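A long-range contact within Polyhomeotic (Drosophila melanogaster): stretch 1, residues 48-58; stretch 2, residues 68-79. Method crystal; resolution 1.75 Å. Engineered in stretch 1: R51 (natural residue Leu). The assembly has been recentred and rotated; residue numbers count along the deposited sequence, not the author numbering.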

# COMPACT_ATOMS: atom_id res chain seq x y z
N ALA A 48 1.53 -4.39 -8.09
CA ALA A 48 1.99 -5.11 -6.90
C ALA A 48 1.04 -4.87 -5.73
O ALA A 48 0.75 -5.78 -4.95
CB ALA A 48 3.40 -4.66 -6.52
N LEU A 49 0.55 -3.64 -5.61
CA LEU A 49 -0.37 -3.28 -4.53
C LEU A 49 -1.63 -4.14 -4.55
O LEU A 49 -2.16 -4.53 -3.50
CB LEU A 49 -0.75 -1.80 -4.64
CG LEU A 49 -1.66 -1.22 -3.55
CD1 LEU A 49 -0.95 -1.31 -2.20
CD2 LEU A 49 -2.01 0.22 -3.87
N LEU A 50 -2.12 -4.44 -5.75
CA LEU A 50 -3.32 -5.25 -5.90
C LEU A 50 -3.11 -6.68 -5.38
O LEU A 50 -4.07 -7.36 -5.01
CB LEU A 50 -3.75 -5.28 -7.36
CG LEU A 50 -4.33 -3.96 -7.90
CD1 LEU A 50 -4.45 -4.01 -9.41
CD2 LEU A 50 -5.68 -3.71 -7.25
N ARG A 51 -1.85 -7.12 -5.35
CA ARG A 51 -1.52 -8.47 -4.90
C ARG A 51 -1.13 -8.57 -3.42
O ARG A 51 -1.07 -9.68 -2.88
CB ARG A 51 -0.36 -9.03 -5.74
CG ARG A 51 -0.69 -9.20 -7.20
CD ARG A 51 -1.83 -10.19 -7.40
NE ARG A 51 -1.72 -11.38 -6.55
CZ ARG A 51 -0.64 -12.16 -6.46
NH1 ARG A 51 0.46 -11.89 -7.15
NH2 ARG A 51 -0.66 -13.22 -5.66
N LEU A 52 -0.87 -7.44 -2.78
CA LEU A 52 -0.47 -7.43 -1.38
C LEU A 52 -1.54 -7.94 -0.42
O LEU A 52 -2.65 -7.43 -0.37
CB LEU A 52 -0.04 -6.03 -0.95
CG LEU A 52 1.43 -5.65 -1.19
CD1 LEU A 52 1.64 -4.17 -0.86
CD2 LEU A 52 2.32 -6.53 -0.32
N LYS A 53 -1.18 -8.96 0.35
CA LYS A 53 -2.09 -9.54 1.33
C LYS A 53 -1.57 -9.17 2.72
O LYS A 53 -0.43 -8.76 2.87
CB LYS A 53 -2.13 -11.06 1.20
CG LYS A 53 -2.65 -11.58 -0.13
CD LYS A 53 -2.57 -13.10 -0.17
CE LYS A 53 -3.11 -13.66 -1.48
NZ LYS A 53 -3.00 -15.15 -1.52
N GLU A 54 -2.42 -9.34 3.73
CA GLU A 54 -2.03 -9.04 5.10
C GLU A 54 -0.73 -9.77 5.48
O GLU A 54 0.13 -9.19 6.14
CB GLU A 54 -3.18 -9.42 6.03
CG GLU A 54 -2.91 -9.25 7.52
CD GLU A 54 -2.23 -10.46 8.13
OE1 GLU A 54 -2.74 -11.58 7.91
OE2 GLU A 54 -1.21 -10.29 8.81
N LYS A 55 -0.59 -11.02 5.05
CA LYS A 55 0.61 -11.81 5.36
C LYS A 55 1.91 -11.17 4.86
O LYS A 55 2.93 -11.19 5.55
CB LYS A 55 0.49 -13.22 4.77
CG LYS A 55 0.68 -13.26 3.26
CD LYS A 55 0.83 -14.68 2.72
CE LYS A 55 -0.49 -15.44 2.73
NZ LYS A 55 -0.34 -16.79 2.11
N HIS A 56 1.87 -10.61 3.65
CA HIS A 56 3.03 -9.97 3.05
C HIS A 56 3.41 -8.70 3.79
O HIS A 56 4.59 -8.41 4.00
CB HIS A 56 2.74 -9.64 1.58
CG HIS A 56 2.42 -10.84 0.75
ND1 HIS A 56 1.48 -10.82 -0.25
CD2 HIS A 56 2.94 -12.09 0.75
CE1 HIS A 56 1.42 -12.01 -0.83
NE2 HIS A 56 2.30 -12.80 -0.24
N LEU A 57 2.40 -7.93 4.17
CA LEU A 57 2.60 -6.67 4.89
C LEU A 57 3.20 -6.91 6.27
O LEU A 57 4.22 -6.31 6.63
CB LEU A 57 1.27 -5.93 5.03
CG LEU A 57 0.62 -5.46 3.73
CD1 LEU A 57 -0.81 -4.99 3.98
CD2 LEU A 57 1.45 -4.34 3.12
N VAL A 58 2.57 -7.78 7.04
CA VAL A 58 3.02 -8.09 8.39
C VAL A 58 4.31 -8.91 8.41
O VAL A 58 5.29 -8.51 9.03
CB VAL A 58 1.92 -8.85 9.18
CG1 VAL A 58 2.44 -9.23 10.56
CG2 VAL A 58 0.68 -7.97 9.31
N ALA A 68 -1.59 -2.56 8.39
CA ALA A 68 -1.69 -3.57 7.34
C ALA A 68 -3.15 -3.82 6.95
O ALA A 68 -3.47 -3.91 5.76
CB ALA A 68 -1.03 -4.87 7.79
N LEU A 69 -4.02 -3.94 7.95
CA LEU A 69 -5.44 -4.19 7.67
C LEU A 69 -6.10 -3.02 6.94
O LEU A 69 -6.92 -3.23 6.04
CB LEU A 69 -6.20 -4.46 8.97
CG LEU A 69 -5.88 -5.77 9.69
CD1 LEU A 69 -6.54 -5.77 11.06
CD2 LEU A 69 -6.36 -6.95 8.86
N LYS A 70 -5.74 -1.81 7.33
CA LYS A 70 -6.31 -0.61 6.71
C LYS A 70 -5.91 -0.48 5.24
O LYS A 70 -6.71 -0.07 4.41
CB LYS A 70 -5.88 0.63 7.51
CG LYS A 70 -6.51 0.67 8.90
CD LYS A 70 -5.65 1.38 9.93
CE LYS A 70 -5.65 2.88 9.74
NZ LYS A 70 -4.92 3.55 10.86
N ILE A 71 -4.67 -0.85 4.91
CA ILE A 71 -4.22 -0.77 3.53
C ILE A 71 -4.97 -1.77 2.65
O ILE A 71 -5.49 -1.42 1.59
CB ILE A 71 -2.69 -1.03 3.42
CG1 ILE A 71 -1.94 0.13 4.09
CG2 ILE A 71 -2.27 -1.17 1.96
CD1 ILE A 71 -0.45 -0.13 4.25
N VAL A 72 -5.03 -3.02 3.10
CA VAL A 72 -5.73 -4.05 2.33
C VAL A 72 -7.19 -3.68 2.11
O VAL A 72 -7.73 -3.83 1.01
CB VAL A 72 -5.65 -5.43 3.04
CG1 VAL A 72 -6.50 -6.45 2.29
CG2 VAL A 72 -4.20 -5.89 3.09
N ALA A 73 -7.83 -3.17 3.16
CA ALA A 73 -9.24 -2.77 3.10
C ALA A 73 -9.51 -1.61 2.15
O ALA A 73 -10.50 -1.61 1.42
CB ALA A 73 -9.74 -2.42 4.49
N LYS A 74 -8.64 -0.60 2.17
CA LYS A 74 -8.81 0.55 1.30
C LYS A 74 -8.69 0.14 -0.16
O LYS A 74 -9.47 0.57 -1.01
CB LYS A 74 -7.78 1.63 1.62
CG LYS A 74 -8.02 2.95 0.89
CD LYS A 74 -9.36 3.56 1.28
CE LYS A 74 -9.57 4.90 0.60
NZ LYS A 74 -10.87 5.52 1.00
N VAL A 75 -7.70 -0.70 -0.46
CA VAL A 75 -7.50 -1.18 -1.83
C VAL A 75 -8.72 -1.97 -2.29
O VAL A 75 -9.17 -1.83 -3.43
CB VAL A 75 -6.23 -2.07 -1.92
CG1 VAL A 75 -6.12 -2.69 -3.31
CG2 VAL A 75 -5.00 -1.22 -1.63
N GLU A 76 -9.27 -2.80 -1.40
CA GLU A 76 -10.45 -3.60 -1.73
C GLU A 76 -11.64 -2.71 -2.05
O GLU A 76 -12.39 -2.98 -2.99
CB GLU A 76 -10.82 -4.53 -0.56
CG GLU A 76 -9.76 -5.54 -0.19
CD GLU A 76 -10.18 -6.42 0.98
OE1 GLU A 76 -10.65 -5.87 2.00
OE2 GLU A 76 -10.03 -7.65 0.89
N SER A 77 -11.83 -1.65 -1.26
CA SER A 77 -12.95 -0.74 -1.46
C SER A 77 -12.86 0.02 -2.78
O SER A 77 -13.87 0.25 -3.44
CB SER A 77 -13.04 0.26 -0.30
OG SER A 77 -11.95 1.16 -0.31
N ILE A 78 -11.65 0.42 -3.15
CA ILE A 78 -11.43 1.15 -4.40
C ILE A 78 -11.62 0.21 -5.59
O ILE A 78 -12.35 0.52 -6.53
CB ILE A 78 -10.01 1.76 -4.45
CG1 ILE A 78 -9.84 2.77 -3.31
CG2 ILE A 78 -9.77 2.42 -5.80
CD1 ILE A 78 -8.46 3.38 -3.23
N LYS A 79 -10.95 -0.93 -5.53
CA LYS A 79 -11.04 -1.93 -6.60
C LYS A 79 -12.49 -2.35 -6.83
O LYS A 79 -12.93 -2.28 -8.00
CB LYS A 79 -10.18 -3.15 -6.24
CG LYS A 79 -10.08 -4.18 -7.35
CD LYS A 79 -9.16 -5.33 -6.96
CE LYS A 79 -9.70 -6.10 -5.77
NZ LYS A 79 -11.05 -6.66 -6.04

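The contact is apolar packing, with no hydrogen bond across it, and it buries 485 Å², both sides summed. At its centre, V72 and V75 both point toward stretch 1, one helical turn apart. V72 CG2 lies 3.6 Å from L57 CD1. L57 is buried and also points toward stretch 2. Its m, t rotamer carries CD1 to 3.4 Å from A68 O. That oxygen accepts the backbone hydrogen bond from V72 N.

A68 is small, and the backbones come close here: L57 CB and A68 CB are 3.7 Å apart. V58 CG2 lies 3.9 Å from A68 CB.

Toward the other end, V75 touches two leucines, one with each methyl. V75 CG2 meets L49 CG at 3.9 Å, and V75 CG1 meets L50 CD2 at 4.1 Å. Both leucines leave the backbone sideways, but their ends come nearer. I71 CG2 is looser, 4.4 Å from L49 CD1. Branched apolar side chains suit this packing.

Where the second helix of stretch 1 begins, the backbone packs on V72: E54 N is 3.9 Å from V72 CG2. K53 is the N-cap residue; its CA-to-CB bond points away, and it is exposed.

At the edge, long side chains contribute methylene carbon. K79 CD lies 3.8 Å from L50 CD2, and E54 CG lies 4.4 Å from L69 CD2.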